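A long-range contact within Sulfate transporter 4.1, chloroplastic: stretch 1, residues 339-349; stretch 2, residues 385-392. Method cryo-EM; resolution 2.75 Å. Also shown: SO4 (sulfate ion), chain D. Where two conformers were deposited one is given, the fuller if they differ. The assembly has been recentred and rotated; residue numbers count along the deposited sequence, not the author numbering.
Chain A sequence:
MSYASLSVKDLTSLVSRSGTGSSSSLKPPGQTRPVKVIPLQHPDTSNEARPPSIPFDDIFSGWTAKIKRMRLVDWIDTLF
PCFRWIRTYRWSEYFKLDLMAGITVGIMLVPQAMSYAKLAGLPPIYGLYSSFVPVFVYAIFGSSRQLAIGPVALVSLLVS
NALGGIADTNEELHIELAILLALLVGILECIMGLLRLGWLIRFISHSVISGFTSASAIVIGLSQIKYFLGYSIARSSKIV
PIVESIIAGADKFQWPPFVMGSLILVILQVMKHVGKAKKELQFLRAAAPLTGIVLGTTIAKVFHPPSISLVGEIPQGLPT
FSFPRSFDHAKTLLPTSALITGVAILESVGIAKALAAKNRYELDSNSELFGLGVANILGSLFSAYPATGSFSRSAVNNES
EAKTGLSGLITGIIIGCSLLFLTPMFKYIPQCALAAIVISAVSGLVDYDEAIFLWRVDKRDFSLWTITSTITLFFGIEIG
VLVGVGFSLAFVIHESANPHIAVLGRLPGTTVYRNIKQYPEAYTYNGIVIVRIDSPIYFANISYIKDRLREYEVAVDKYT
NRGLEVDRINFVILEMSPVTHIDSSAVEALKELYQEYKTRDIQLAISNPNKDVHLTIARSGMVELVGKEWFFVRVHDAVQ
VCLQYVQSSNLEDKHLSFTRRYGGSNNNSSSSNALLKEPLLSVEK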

# COMPACT_ATOMS: atom_id res chain seq x y z
N LEU A 339 10.60 7.56 9.79
CA LEU A 339 11.47 7.48 8.62
C LEU A 339 12.82 6.88 8.97
O LEU A 339 13.25 5.89 8.36
CB LEU A 339 11.64 8.87 8.01
CG LEU A 339 12.65 9.03 6.87
CD1 LEU A 339 12.34 8.08 5.73
CD2 LEU A 339 12.65 10.46 6.39
N ILE A 340 13.48 7.43 9.99
CA ILE A 340 14.74 6.86 10.46
C ILE A 340 14.56 5.40 10.82
O ILE A 340 15.36 4.55 10.42
CB ILE A 340 15.28 7.68 11.65
CG1 ILE A 340 15.82 9.02 11.18
CG2 ILE A 340 16.36 6.90 12.38
CD1 ILE A 340 16.12 9.98 12.30
N THR A 341 13.48 5.07 11.53
CA THR A 341 13.22 3.68 11.88
C THR A 341 13.12 2.83 10.62
O THR A 341 13.69 1.73 10.57
CB THR A 341 11.95 3.57 12.71
OG1 THR A 341 12.10 4.31 13.92
CG2 THR A 341 11.67 2.11 13.05
N GLY A 342 12.44 3.34 9.60
CA GLY A 342 12.36 2.60 8.35
C GLY A 342 13.73 2.29 7.79
O GLY A 342 13.99 1.16 7.35
N VAL A 343 14.65 3.26 7.86
CA VAL A 343 16.02 3.02 7.43
C VAL A 343 16.61 1.84 8.18
O VAL A 343 17.17 0.91 7.57
CB VAL A 343 16.87 4.29 7.63
CG1 VAL A 343 18.34 3.97 7.51
CG2 VAL A 343 16.46 5.36 6.62
N ALA A 344 16.44 1.81 9.50
CA ALA A 344 16.97 0.71 10.29
C ALA A 344 16.35 -0.62 9.87
O ALA A 344 17.02 -1.65 9.93
CB ALA A 344 16.73 0.96 11.77
N ILE A 345 15.08 -0.60 9.46
CA ILE A 345 14.46 -1.84 8.99
C ILE A 345 15.04 -2.25 7.64
O ILE A 345 15.23 -3.44 7.37
CB ILE A 345 12.93 -1.67 8.93
CG1 ILE A 345 12.37 -1.47 10.33
CG2 ILE A 345 12.29 -2.88 8.28
CD1 ILE A 345 10.92 -1.09 10.35
N LEU A 346 15.35 -1.27 6.79
CA LEU A 346 15.73 -1.59 5.42
C LEU A 346 17.23 -1.76 5.24
O LEU A 346 17.66 -2.62 4.47
CB LEU A 346 15.21 -0.49 4.48
CG LEU A 346 13.69 -0.44 4.30
CD1 LEU A 346 13.30 0.76 3.47
CD2 LEU A 346 13.18 -1.72 3.68
N GLU A 347 18.03 -0.95 5.93
CA GLU A 347 19.48 -0.97 5.73
C GLU A 347 20.21 -1.74 6.82
O GLU A 347 20.94 -2.69 6.53
CB GLU A 347 20.00 0.47 5.65
CG GLU A 347 19.54 1.21 4.41
CD GLU A 347 20.05 2.64 4.36
OE1 GLU A 347 20.67 3.08 5.35
OE2 GLU A 347 19.84 3.31 3.33
N SER A 348 20.04 -1.35 8.09
CA SER A 348 20.80 -1.96 9.17
C SER A 348 20.49 -3.45 9.30
O SER A 348 21.40 -4.27 9.46
CB SER A 348 20.52 -1.24 10.48
OG SER A 348 20.98 -2.00 11.59
N VAL A 349 19.20 -3.81 9.23
CA VAL A 349 18.83 -5.21 9.33
C VAL A 349 19.35 -5.98 8.12
O VAL A 349 19.76 -7.14 8.24
CB VAL A 349 17.31 -5.35 9.48
CG1 VAL A 349 16.88 -6.80 9.37
CG2 VAL A 349 16.87 -4.78 10.82
N TYR A 385 22.25 10.87 19.91
CA TYR A 385 21.30 11.01 18.82
C TYR A 385 21.31 9.74 17.97
O TYR A 385 22.25 8.95 18.05
CB TYR A 385 21.64 12.27 17.99
CG TYR A 385 22.66 12.12 16.89
CD1 TYR A 385 24.01 12.30 17.13
CD2 TYR A 385 22.26 11.85 15.58
CE1 TYR A 385 24.94 12.19 16.12
CE2 TYR A 385 23.19 11.74 14.57
CZ TYR A 385 24.52 11.91 14.84
OH TYR A 385 25.44 11.79 13.83
N PRO A 386 20.27 9.51 17.15
CA PRO A 386 20.02 8.15 16.66
C PRO A 386 21.22 7.52 15.97
O PRO A 386 21.93 8.16 15.20
CB PRO A 386 18.86 8.34 15.67
CG PRO A 386 18.19 9.55 16.12
CD PRO A 386 19.24 10.45 16.67
N ALA A 387 21.44 6.24 16.26
CA ALA A 387 22.58 5.49 15.74
C ALA A 387 22.08 4.18 15.15
O ALA A 387 21.33 3.45 15.81
CB ALA A 387 23.60 5.21 16.85
N THR A 388 22.50 3.88 13.92
CA THR A 388 22.15 2.63 13.28
C THR A 388 23.39 1.94 12.72
O THR A 388 24.51 2.40 12.95
CB THR A 388 21.13 2.86 12.16
OG1 THR A 388 21.66 3.80 11.22
CG2 THR A 388 19.83 3.39 12.72
N GLY A 389 23.20 0.85 11.99
CA GLY A 389 24.33 0.14 11.41
C GLY A 389 25.00 0.95 10.32
O GLY A 389 24.37 1.73 9.61
N SER A 390 26.31 0.74 10.18
CA SER A 390 27.13 1.48 9.24
C SER A 390 27.58 0.57 8.11
O SER A 390 28.11 -0.51 8.36
CB SER A 390 28.35 2.08 9.94
OG SER A 390 27.96 2.82 11.08
N PHE A 391 27.36 1.01 6.87
CA PHE A 391 27.82 0.24 5.72
C PHE A 391 29.34 0.15 5.68
O PHE A 391 29.89 -0.90 5.35
CB PHE A 391 27.30 0.88 4.42
CG PHE A 391 25.87 0.57 4.12
CD1 PHE A 391 25.52 -0.56 3.40
CD2 PHE A 391 24.86 1.43 4.54
CE1 PHE A 391 24.19 -0.83 3.11
CE2 PHE A 391 23.54 1.16 4.26
CZ PHE A 391 23.21 0.03 3.55
N SER A 392 30.02 1.25 6.02
CA SER A 392 31.48 1.27 5.94
C SER A 392 32.12 0.58 7.14
O SER A 392 33.01 -0.26 6.98
CB SER A 392 31.96 2.72 5.85
OG SER A 392 31.34 3.40 4.78
S SO4 D . 27.97 4.94 6.43
O1 SO4 D . 28.84 4.75 5.27
O2 SO4 D . 27.17 3.74 6.62
O3 SO4 D . 27.08 6.07 6.19
O4 SO4 D . 28.78 5.19 7.61
O HOH W 1 21.86 2.65 7.68

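Stretch 1 is a length of helix, and stretch 2 is a more extended segment that runs alongside it before turning into a helix of its own at Phe 391. The two converge as they advance: the CA atoms of Ile 340 and Pro 386 lie 8.2 Å apart, those of Ala 344 and Thr 388 6.3 Å, and those of Ser 348 and Gly 389 4.7 Å. Small residues, Ser 348 and Gly 389, meet at the narrow end. Within the helix, regular bonds such as Ala 344 N to Ile 340 O, 3.1 Å, give way to a wider pi-type turn at 344-348, marked by the bond from Val 349 N to Ala 344 O, 3.1 Å.

No direct hydrogen bond crosses between the stretches, so much of the contact rests on fit. At the wide end, Ile 340 points toward stretch 2 and extends its chain, chi1 m and chi2 t, until CD1 lies 4.4 Å from CG of Pro 386. A long aliphatic chain suits this larger gap, and the proline ring offers it a compact apolar surface. One helical turn on, the methyl CB of Ala 344 lies 4.1 Å from the methyl CG2 of Thr 388. The short alanine side chain fits the smaller spacing here, while threonine supplies a methyl group for the apolar contact.

The backbones come closest at Ser 348 and Gly 389. CB of Ser 348 lies 4.5 Å from CB of Thr 388, and its OG lies 3.6 Å from N of Gly 389, a polar approach that is not a hydrogen bond. Glycine suits this position for a steric reason: a CB on residue 389 would point toward the helix and sit only 3.1 Å from OG of Ser 348. The absence of a side chain lets the backbones come close, and the small side chain of Ser 348 takes up little of the space between them.

Glu 347 provides a polar link through solvent. Water 1 donates a hydrogen bond to OE1 of Glu 347 at 2.7 Å and a weak one to O of Gly 389 at 3.3 Å. Two acceptors cannot bond to each other directly, but a water with two hydrogens can serve both. The same OE1 lies 3.6 Å from CE2 of Phe 391, at the edge of the ring and near its plane. That placement is electrostatically favorable, because the ring hydrogens carry a slight positive charge. Although the CA-to-CB bond of Phe 391 points sideways, its aromatic side chain is long enough to bring the ring to Glu 347.

The start of the second helix also binds a sulfate ion. Phe 391 N donates to its O2 at 2.7 Å, and Ser 392 OG donates to its O1 at 2.9 Å. Amides at a helix N-terminus lack partners in a preceding turn, so an anion can accept from them. Phe 391 thus hydrogen-bonds the sulfate through its backbone N, while its ring edge faces both sulfate O2 and OE1 of Glu 347.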